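Local atomic coordinates of DUF6844 domain-containing protein (PDB entry 4QVR), a protein that is of unknown function, is probably exported through a signal sequence, and contains a DUF6844 domain whose role is not established. Residues D311-Y316 against Y333-Y338. Numbering follows the deposited sequence.
Sequences DMMGDY and YGQGSY
Y316 and Y333 bring the two backbones closest, with CA atoms 5.4 Å apart; at M313 and Q335 the chains have spread. A type I beta turn runs from M312 to D315, closed by the bond from D315 N to M312 O. It packs on strand 328-337, an inner strand of a four-stranded antiparallel sheet. The turn leads towards the edge strand 318-322, so the contact folds the preceding loop back over its own beta hairpin.

Y333 and Q335 both point from the strand to the turn. D315 CB sits over one face of the Y333 ring, 3.5 Å from its centroid and 8° off the normal, a CH-pi contact. The D315 carboxylate is stacked on the same ring, its plane tilted 27°. Its oxygens are held by S81 and by a salt bridge to K307, while Y333 OH bonds to Y304. The chain of selenomethionine M312 bends at chi2 and chi3 and brings CE to 3.9 Å from Y333 CE1.

Q335 reaches the turn with an extended chain, chi2 180°. Its NE2 donates to M313 O over 3.1 Å in a nearly straight bond. The acceptor lies in the amide plane, but NE2 stands above the carbonyl plane of M313. The amide thus bonds directly to one carbonyl of the buried turn and reaches two more through water. That water accepts from NE2 and donates to M312 O and D315 O, which ties both ends of the turn to the strand. V441 of the adjacent strand 440-448 and W430 of the outer strand 424-433 also touch Q335. A second water accepts from Y316 OH and donates to M313 O and to Q335 OE1, the last over 2.8 Å.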
loop_
_atom_site.group_PDB
_atom_site.type_symbol
_atom_site.label_atom_id
_atom_site.label_comp_id
_atom_site.label_asym_id
_atom_site.label_seq_id
_atom_site.Cartn_x
_atom_site.Cartn_y
_atom_site.Cartn_z
ATOM N N ASP A 311 16.777 -12.522 5.684
ATOM C CA ASP A 311 15.459 -12.944 5.242
ATOM C C ASP A 311 14.402 -11.865 5.427
ATOM O O ASP A 311 13.339 -11.961 4.836
ATOM C CB ASP A 311 15.010 -14.223 5.979
ATOM C CG ASP A 311 15.908 -15.436 5.681
ATOM O OD1 ASP A 311 16.384 -15.550 4.534
ATOM O OD2 ASP A 311 16.121 -16.277 6.602
HETATM N N MSE A 312 14.684 -10.844 6.237
HETATM C CA MSE A 312 13.700 -9.800 6.509
HETATM C C MSE A 312 13.930 -8.528 5.765
HETATM O O MSE A 312 13.108 -7.610 5.839
HETATM C CB MSE A 312 13.817 -9.359 7.953
HETATM C CG MSE A 312 13.857 -10.488 8.964
HETATM SE SE MSE A 312 12.054 -11.090 9.416
HETATM C CE MSE A 312 11.064 -9.403 9.611
HETATM N N MSE A 313 15.050 -8.436 5.060
HETATM C CA MSE A 313 15.424 -7.196 4.405
HETATM C C MSE A 313 14.451 -6.664 3.390
HETATM O O MSE A 313 14.392 -5.438 3.164
HETATM C CB MSE A 313 16.759 -7.377 3.705
HETATM C CG MSE A 313 17.910 -7.366 4.695
HETATM SE SE MSE A 313 18.374 -5.521 5.280
HETATM C CE MSE A 313 19.429 -5.095 3.666
ATOM N N GLY A 314 13.676 -7.563 2.788
ATOM C CA GLY A 314 12.752 -7.192 1.717
ATOM C C GLY A 314 11.358 -6.902 2.146
ATOM O O GLY A 314 10.539 -6.525 1.326
ATOM N N ASP A 315 11.104 -7.065 3.444
ATOM C CA ASP A 315 9.819 -6.833 4.049
ATOM C C ASP A 315 9.558 -5.362 4.424
ATOM O O ASP A 315 10.172 -4.798 5.346
ATOM C CB ASP A 315 9.691 -7.671 5.301
ATOM C CG ASP A 315 9.642 -9.183 5.009
ATOM O OD1 ASP A 315 9.139 -9.586 3.925
ATOM O OD2 ASP A 315 10.074 -9.969 5.904
ATOM N N TYR A 316 8.600 -4.778 3.714
ATOM C CA TYR A 316 8.154 -3.415 3.909
ATOM C C TYR A 316 6.612 -3.381 4.036
ATOM O O TYR A 316 5.901 -4.303 3.555
ATOM C CB TYR A 316 8.605 -2.578 2.717
ATOM C CG TYR A 316 10.067 -2.250 2.759
ATOM C CD1 TYR A 316 11.013 -3.154 2.320
ATOM C CD2 TYR A 316 10.509 -1.038 3.267
ATOM C CE1 TYR A 316 12.367 -2.855 2.379
ATOM C CE2 TYR A 316 11.865 -0.740 3.330
ATOM C CZ TYR A 316 12.780 -1.664 2.893
ATOM O OH TYR A 316 14.128 -1.394 2.959
ATOM N N TYR A 333 6.358 -3.687 9.405
ATOM C CA TYR A 333 7.808 -3.797 9.310
ATOM C C TYR A 333 8.473 -2.454 9.337
ATOM O O TYR A 333 7.910 -1.478 8.877
ATOM C CB TYR A 333 8.178 -4.459 8.001
ATOM C CG TYR A 333 7.599 -5.846 7.832
ATOM C CD1 TYR A 333 8.144 -6.926 8.499
ATOM C CD2 TYR A 333 6.529 -6.079 6.970
ATOM C CE1 TYR A 333 7.624 -8.216 8.340
ATOM C CE2 TYR A 333 6.023 -7.359 6.784
ATOM C CZ TYR A 333 6.569 -8.423 7.485
ATOM O OH TYR A 333 6.070 -9.692 7.316
ATOM N N GLY A 334 9.699 -2.406 9.825
ATOM C CA GLY A 334 10.443 -1.162 9.884
ATOM C C GLY A 334 11.909 -1.443 9.988
ATOM O O GLY A 334 12.301 -2.461 10.520
ATOM N N GLN A 335 12.728 -0.534 9.483
ATOM C CA GLN A 335 14.172 -0.693 9.516
ATOM C C GLN A 335 14.821 0.604 9.921
ATOM O O GLN A 335 14.229 1.664 9.732
ATOM C CB GLN A 335 14.706 -1.117 8.140
ATOM C CG GLN A 335 14.089 -2.415 7.685
ATOM C CD GLN A 335 14.563 -2.900 6.335
ATOM O OE1 GLN A 335 15.524 -2.404 5.767
ATOM N NE2 GLN A 335 13.883 -3.906 5.829
ATOM N N GLY A 336 16.025 0.509 10.493
ATOM C CA GLY A 336 16.805 1.670 10.883
ATOM C C GLY A 336 18.274 1.311 10.732
ATOM O O GLY A 336 18.600 0.167 10.432
ATOM N N SER A 337 19.161 2.285 10.915
ATOM C CA SER A 337 20.593 2.046 10.818
ATOM C C SER A 337 21.326 3.055 11.682
ATOM O O SER A 337 20.715 4.018 12.150
ATOM C CB SER A 337 21.073 2.158 9.375
ATOM O OG SER A 337 20.793 3.442 8.860
ATOM N N TYR A 338 22.624 2.837 11.888
ATOM C CA TYR A 338 23.435 3.749 12.708
ATOM C C TYR A 338 24.571 4.408 11.916
ATOM O O TYR A 338 25.435 3.728 11.370
ATOM C CB TYR A 338 23.997 3.009 13.923
ATOM C CG TYR A 338 24.950 3.844 14.757
ATOM C CD1 TYR A 338 24.470 4.801 15.659
ATOM C CD2 TYR A 338 26.332 3.666 14.658
ATOM C CE1 TYR A 338 25.341 5.562 16.423
ATOM C CE2 TYR A 338 27.209 4.421 15.420
ATOM C CZ TYR A 338 26.711 5.367 16.299
ATOM O OH TYR A 338 27.582 6.116 17.055
HETATM O O HOH W 1 11.980 -5.671 7.155
HETATM O O HOH W 2 15.758 -3.268 3.158
#